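Local structure of kojibiose phosphorylase (6W0P) at residues 412-418 / 472-478; 417-421 / 454-458. The protein belongs to glycoside hydrolase family 65, whose members combine a beta-rich N-terminal domain with a helical (alpha/alpha)6-barrel catalytic domain. One frame throughout, in Å; residues are numbered along the deposited sequence.

Both contacts are buried in the helical central domain and start from the same turn, sharing Phe417 and Gln418, with centres about 10 Å apart. Contact 1 joins the turn between helices 410-413 and 418-434 to a loop without regular structure. It is held by backbone and amide hydrogen bonds and by ordered water, and its partly exposed residues are His412 and Glu478. Contact 2 joins the start of helix 418-434 to the end of helix 437-458 by aromatic and aliphatic side chains and the guanidinium of Arg458, with no hydrogen bond between its segments. Phe417 touches Val473 in contact 1 and Phe454 in contact 2, while Arg458 bonds weakly to Gly472 O of contact 1.

Contact 1. Residues 412-418 / 472-478; sequences HASTQFQ and GVMGPDE
Thr415 and Gln416 meet Met474 and Gly475 in a buried loop-to-loop contact of the helical catalytic domain, tied by hydrogen bonds and water. Met474 N donates to Thr415 O (2.9 Å). The extended Gln416 chain carries its amide over the Met474 side chain to Gly475 O, which NE2 reaches at 3.2 Å (N-H...O 160°) from above the Gly475 carbonyl plane, while that oxygen lies near the Gln416 amide plane. One water accepts hydrogen bonds from Gln416 NE2 and Gln418 NE2 and donates to Pro476 O and Glu478 OE2; a second bridges Gln416 OE1 to the same carboxylate oxygen. The Glu478 carboxylate lies over the rim of one face of the His412 ring, its plane turned 39° from it. With CG anti to the backbone N (chi1 171°) and a bend at chi3, Met474 carries SD and CE to His412, SD lying obliquely 3.5 Å from CD2. A third water, at the ring's edge, links His412 NE2 to Glu478 O. Gly472 and Val473 both face Val483 in a G1 beta bulge. Beyond the turn helix 418-434 begins; Tyr488 of helix 487-504 touches Gln418 and Pro476, and Arg458 of helix 437-458 packs on Phe417 and Val473.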
loop_
_atom_site.group_PDB
_atom_site.type_symbol
_atom_site.label_atom_id
_atom_site.label_comp_id
_atom_site.label_asym_id
_atom_site.label_seq_id
_atom_site.Cartn_x
_atom_site.Cartn_y
_atom_site.Cartn_z
ATOM N N HIS A 412 -8.840 -1.824 2.774
ATOM C CA HIS A 412 -10.206 -1.517 3.239
ATOM C C HIS A 412 -11.115 -1.386 2.023
ATOM O O HIS A 412 -12.187 -2.056 2.039
ATOM C CB HIS A 412 -10.284 -0.277 4.157
ATOM C CG HIS A 412 -9.455 -0.377 5.394
ATOM N ND1 HIS A 412 -9.051 0.748 6.113
ATOM C CD2 HIS A 412 -8.831 -1.426 5.957
ATOM C CE1 HIS A 412 -8.248 0.381 7.085
ATOM N NE2 HIS A 412 -8.089 -0.953 7.008
ATOM N N ALA A 413 -10.729 -0.573 1.030
ATOM C CA ALA A 413 -11.621 -0.172 -0.094
ATOM C C ALA A 413 -11.945 -1.361 -0.998
ATOM O O ALA A 413 -13.044 -1.348 -1.555
ATOM C CB ALA A 413 -11.064 0.980 -0.905
ATOM N N SER A 414 -11.061 -2.348 -1.117
ATOM C CA SER A 414 -11.263 -3.526 -2.006
ATOM C C SER A 414 -11.869 -4.692 -1.218
ATOM O O SER A 414 -12.293 -5.693 -1.856
ATOM C CB SER A 414 -9.992 -3.948 -2.681
ATOM O OG SER A 414 -9.486 -2.901 -3.496
ATOM N N THR A 415 -11.942 -4.594 0.112
ATOM C CA THR A 415 -12.187 -5.787 0.964
ATOM C C THR A 415 -13.468 -5.703 1.798
ATOM O O THR A 415 -13.935 -6.794 2.200
ATOM C CB THR A 415 -10.987 -6.047 1.871
ATOM O OG1 THR A 415 -10.843 -4.915 2.722
ATOM C CG2 THR A 415 -9.738 -6.303 1.068
ATOM N N GLN A 416 -13.994 -4.508 2.059
ATOM C CA GLN A 416 -15.067 -4.283 3.062
ATOM C C GLN A 416 -16.358 -3.903 2.340
ATOM O O GLN A 416 -16.395 -2.823 1.727
ATOM C CB GLN A 416 -14.693 -3.174 4.049
ATOM C CG GLN A 416 -13.604 -3.550 5.046
ATOM C CD GLN A 416 -13.363 -2.413 6.011
ATOM O OE1 GLN A 416 -12.949 -1.332 5.595
ATOM N NE2 GLN A 416 -13.746 -2.618 7.269
ATOM N N PHE A 417 -17.399 -4.725 2.447
ATOM C CA PHE A 417 -18.698 -4.449 1.778
ATOM C C PHE A 417 -19.730 -4.000 2.811
ATOM O O PHE A 417 -20.903 -3.824 2.432
ATOM C CB PHE A 417 -19.057 -5.639 0.882
ATOM C CG PHE A 417 -17.895 -6.007 -0.006
ATOM C CD1 PHE A 417 -17.235 -5.038 -0.738
ATOM C CD2 PHE A 417 -17.399 -7.294 -0.038
ATOM C CE1 PHE A 417 -16.133 -5.362 -1.522
ATOM C CE2 PHE A 417 -16.305 -7.622 -0.824
ATOM C CZ PHE A 417 -15.668 -6.656 -1.559
ATOM N N GLN A 418 -19.294 -3.727 4.045
ATOM C CA GLN A 418 -20.176 -3.187 5.114
ATOM C C GLN A 418 -20.882 -1.926 4.632
ATOM O O GLN A 418 -21.988 -1.678 5.080
ATOM C CB GLN A 418 -19.433 -2.950 6.446
ATOM C CG GLN A 418 -18.267 -1.966 6.392
ATOM C CD GLN A 418 -17.240 -2.209 7.479
ATOM O OE1 GLN A 418 -16.912 -3.347 7.809
ATOM N NE2 GLN A 418 -16.732 -1.137 8.050
ATOM N N GLY A 472 -11.501 -13.087 0.160
ATOM C CA GLY A 472 -10.536 -11.978 0.123
ATOM C C GLY A 472 -11.175 -10.725 0.656
ATOM O O GLY A 472 -11.175 -9.711 -0.048
ATOM N N VAL A 473 -11.771 -10.822 1.843
ATOM C CA VAL A 473 -12.604 -9.731 2.419
ATOM C C VAL A 473 -12.067 -9.318 3.784
ATOM O O VAL A 473 -11.084 -9.928 4.297
ATOM C CB VAL A 473 -14.091 -10.120 2.472
ATOM C CG1 VAL A 473 -14.643 -10.293 1.064
ATOM C CG2 VAL A 473 -14.360 -11.346 3.334
ATOM N N MET A 474 -12.703 -8.288 4.318
ATOM C CA MET A 474 -12.490 -7.773 5.677
ATOM C C MET A 474 -13.860 -7.362 6.212
ATOM O O MET A 474 -14.575 -6.622 5.487
ATOM C CB MET A 474 -11.554 -6.559 5.636
ATOM C CG MET A 474 -11.460 -5.830 6.952
ATOM S SD MET A 474 -10.441 -4.329 6.910
ATOM C CE MET A 474 -8.797 -5.022 6.800
ATOM N N GLY A 475 -14.197 -7.815 7.424
ATOM C CA GLY A 475 -15.428 -7.427 8.118
ATOM C C GLY A 475 -15.201 -6.112 8.841
ATOM O O GLY A 475 -14.183 -5.458 8.632
ATOM N N PRO A 476 -16.130 -5.679 9.721
ATOM C CA PRO A 476 -15.880 -4.497 10.548
ATOM C C PRO A 476 -14.584 -4.588 11.382
ATOM O O PRO A 476 -13.988 -3.540 11.606
ATOM C CB PRO A 476 -17.138 -4.408 11.435
ATOM C CG PRO A 476 -18.213 -5.162 10.656
ATOM C CD PRO A 476 -17.465 -6.259 9.926
ATOM N N ASP A 477 -14.173 -5.791 11.802
ATOM C CA ASP A 477 -12.898 -6.026 12.533
ATOM C C ASP A 477 -11.770 -5.860 11.517
ATOM O O ASP A 477 -11.508 -6.789 10.741
ATOM C CB ASP A 477 -12.797 -7.398 13.220
ATOM C CG ASP A 477 -11.391 -7.698 13.730
ATOM O OD1 ASP A 477 -10.675 -6.726 13.990
ATOM O OD2 ASP A 477 -10.995 -8.909 13.832
ATOM N N GLU A 478 -11.134 -4.704 11.514
ATOM C CA GLU A 478 -10.106 -4.375 10.501
ATOM C C GLU A 478 -8.803 -5.109 10.797
ATOM O O GLU A 478 -7.863 -4.940 10.001
ATOM C CB GLU A 478 -9.891 -2.867 10.444
ATOM C CG GLU A 478 -11.162 -2.135 10.084
ATOM C CD GLU A 478 -10.982 -0.646 9.912
ATOM O OE1 GLU A 478 -9.878 -0.161 10.143
ATOM O OE2 GLU A 478 -11.931 -0.012 9.516
HETATM O O HOH W 1 -6.801 -2.931 8.587
HETATM O O HOH W 2 -12.871 0.788 7.210
HETATM O O HOH W 3 -14.318 -1.358 10.120
HETATM O O HOH W 4 -16.827 -5.058 5.597
#

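Contact 2. Residues 417-421 / 454-458; sequences FQPST and FLLSR
Phe417, the N-cap residue of helix 418-434, meets Phe454 and Arg458 near the end of helix 437-458, where two helices that follow each other in the chain pack side by side. The aromatic pair is T-shaped: the edge of Phe454 points at the face of Phe417, with ring centroids 5.2 Å apart and planes at 83°. Phe454 CZ does the closest touching, 3.6 Å from Phe417 CD1. CG of Phe454 stands anti to its own backbone N (chi1 168°), which sends the ring out from its helix toward the start of the other. Arg458 leaves the same helix one turn later. With its CG likewise anti to N (chi1 175°), it brings CG beside CE2 and CZ of Phe417, on the side where Phe454 sits, 3.6 Å from CZ; the bend at chi2 then turns the guanidinium across CE2 and CZ. Phe417 CE2 sits over the centre of the guanidinium face, 3.8 Å above it, the two planes steeply inclined. It is therefore the rim of the ring that meets the flat cation, and NE is 3.5 Å from Phe417 CZ. Beside the aromatic pair, Ser420 OG touches the Phe454 ring at CD2 (3.9 Å), while its polar partner is Phe396 N. Further along, Thr421 CG2 meets Leu455 CD1 at 4.0 Å. With no hydrogen bond between the segments, the contact rests on apolar burial, the edge-to-face pair and the guanidinium against the ring rim. The N-H groups of Arg458 are satisfied outside the two segments, NH1 by Tyr471 O and NH2 weakly by Gly472 O, which probably limits rotation of the guanidinium beside Phe417 and lessens the cost of burying it. Near the subunit interface, Asp577 of the second subunit adds a long, weak ion pair to NH2, although Arg581 of that subunit, a like charge, also comes close.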
loop_
_atom_site.group_PDB
_atom_site.type_symbol
_atom_site.label_atom_id
_atom_site.label_comp_id
_atom_site.label_asym_id
_atom_site.label_seq_id
_atom_site.Cartn_x
_atom_site.Cartn_y
_atom_site.Cartn_z
ATOM N N PHE A 417 -17.399 -4.725 2.447
ATOM C CA PHE A 417 -18.698 -4.449 1.778
ATOM C C PHE A 417 -19.730 -4.000 2.811
ATOM O O PHE A 417 -20.903 -3.824 2.432
ATOM C CB PHE A 417 -19.057 -5.639 0.882
ATOM C CG PHE A 417 -17.895 -6.007 -0.006
ATOM C CD1 PHE A 417 -17.235 -5.038 -0.738
ATOM C CD2 PHE A 417 -17.399 -7.294 -0.038
ATOM C CE1 PHE A 417 -16.133 -5.362 -1.522
ATOM C CE2 PHE A 417 -16.305 -7.622 -0.824
ATOM C CZ PHE A 417 -15.668 -6.656 -1.559
ATOM N N GLN A 418 -19.294 -3.727 4.045
ATOM C CA GLN A 418 -20.176 -3.187 5.114
ATOM C C GLN A 418 -20.882 -1.926 4.632
ATOM O O GLN A 418 -21.988 -1.678 5.080
ATOM C CB GLN A 418 -19.433 -2.950 6.446
ATOM C CG GLN A 418 -18.267 -1.966 6.392
ATOM C CD GLN A 418 -17.240 -2.209 7.479
ATOM O OE1 GLN A 418 -16.912 -3.347 7.809
ATOM N NE2 GLN A 418 -16.732 -1.137 8.050
ATOM N N PRO A 419 -20.360 -1.062 3.732
ATOM C CA PRO A 419 -21.160 0.092 3.310
ATOM C C PRO A 419 -22.395 -0.307 2.486
ATOM O O PRO A 419 -23.443 0.307 2.650
ATOM C CB PRO A 419 -20.201 0.943 2.477
ATOM C CG PRO A 419 -18.803 0.416 2.795
ATOM C CD PRO A 419 -18.991 -1.034 3.168
ATOM N N SER A 420 -22.245 -1.327 1.632
ATOM C CA SER A 420 -23.301 -1.850 0.736
ATOM C C SER A 420 -24.377 -2.577 1.560
ATOM O O SER A 420 -25.541 -2.207 1.448
ATOM C CB SER A 420 -22.713 -2.726 -0.338
ATOM O OG SER A 420 -21.908 -1.958 -1.218
ATOM N N THR A 421 -24.017 -3.517 2.426
ATOM C CA THR A 421 -25.006 -4.137 3.348
ATOM C C THR A 421 -25.524 -3.069 4.324
ATOM O O THR A 421 -26.683 -3.151 4.711
ATOM C CB THR A 421 -24.466 -5.404 4.009
ATOM O OG1 THR A 421 -23.302 -5.109 4.786
ATOM C CG2 THR A 421 -24.174 -6.469 2.979
ATOM N N PHE A 454 -24.431 -6.486 -6.950
ATOM C CA PHE A 454 -23.005 -6.386 -6.546
ATOM C C PHE A 454 -22.624 -7.589 -5.680
ATOM O O PHE A 454 -21.608 -8.225 -5.956
ATOM C CB PHE A 454 -22.728 -5.072 -5.828
ATOM C CG PHE A 454 -21.390 -5.040 -5.151
ATOM C CD1 PHE A 454 -20.230 -5.171 -5.891
ATOM C CD2 PHE A 454 -21.296 -4.881 -3.778
ATOM C CE1 PHE A 454 -18.992 -5.143 -5.267
ATOM C CE2 PHE A 454 -20.057 -4.856 -3.163
ATOM C CZ PHE A 454 -18.911 -4.981 -3.907
ATOM N N LEU A 455 -23.453 -7.914 -4.686
ATOM C CA LEU A 455 -23.146 -8.978 -3.700
ATOM C C LEU A 455 -23.055 -10.323 -4.428
ATOM O O LEU A 455 -22.201 -11.138 -4.038
ATOM C CB LEU A 455 -24.207 -8.989 -2.600
ATOM C CG LEU A 455 -24.135 -7.838 -1.603
ATOM C CD1 LEU A 455 -25.196 -8.002 -0.517
ATOM C CD2 LEU A 455 -22.751 -7.718 -0.969
ATOM N N LEU A 456 -23.892 -10.532 -5.453
ATOM C CA LEU A 456 -23.965 -11.802 -6.238
ATOM C C LEU A 456 -22.799 -11.920 -7.218
ATOM O O LEU A 456 -22.451 -13.054 -7.539
ATOM C CB LEU A 456 -25.294 -11.871 -7.001
ATOM C CG LEU A 456 -26.498 -12.279 -6.161
ATOM C CD1 LEU A 456 -27.797 -12.020 -6.910
ATOM C CD2 LEU A 456 -26.395 -13.738 -5.751
ATOM N N SER A 457 -22.244 -10.799 -7.689
ATOM C CA SER A 457 -21.084 -10.771 -8.615
ATOM C C SER A 457 -19.750 -10.799 -7.861
ATOM O O SER A 457 -18.809 -11.392 -8.379
ATOM C CB SER A 457 -21.155 -9.596 -9.529
ATOM O OG SER A 457 -21.450 -8.415 -8.816
ATOM N N ARG A 458 -19.636 -10.126 -6.712
ATOM C CA ARG A 458 -18.371 -10.067 -5.937
ATOM C C ARG A 458 -18.298 -11.337 -5.088
ATOM O O ARG A 458 -17.180 -11.861 -4.854
ATOM C CB ARG A 458 -18.302 -8.782 -5.102
ATOM C CG ARG A 458 -17.094 -8.683 -4.166
ATOM C CD ARG A 458 -15.791 -8.934 -4.907
ATOM N NE ARG A 458 -14.594 -8.800 -4.087
ATOM C CZ ARG A 458 -14.135 -9.702 -3.230
ATOM N NH1 ARG A 458 -14.754 -10.855 -3.039
ATOM N NH2 ARG A 458 -13.021 -9.458 -2.574
#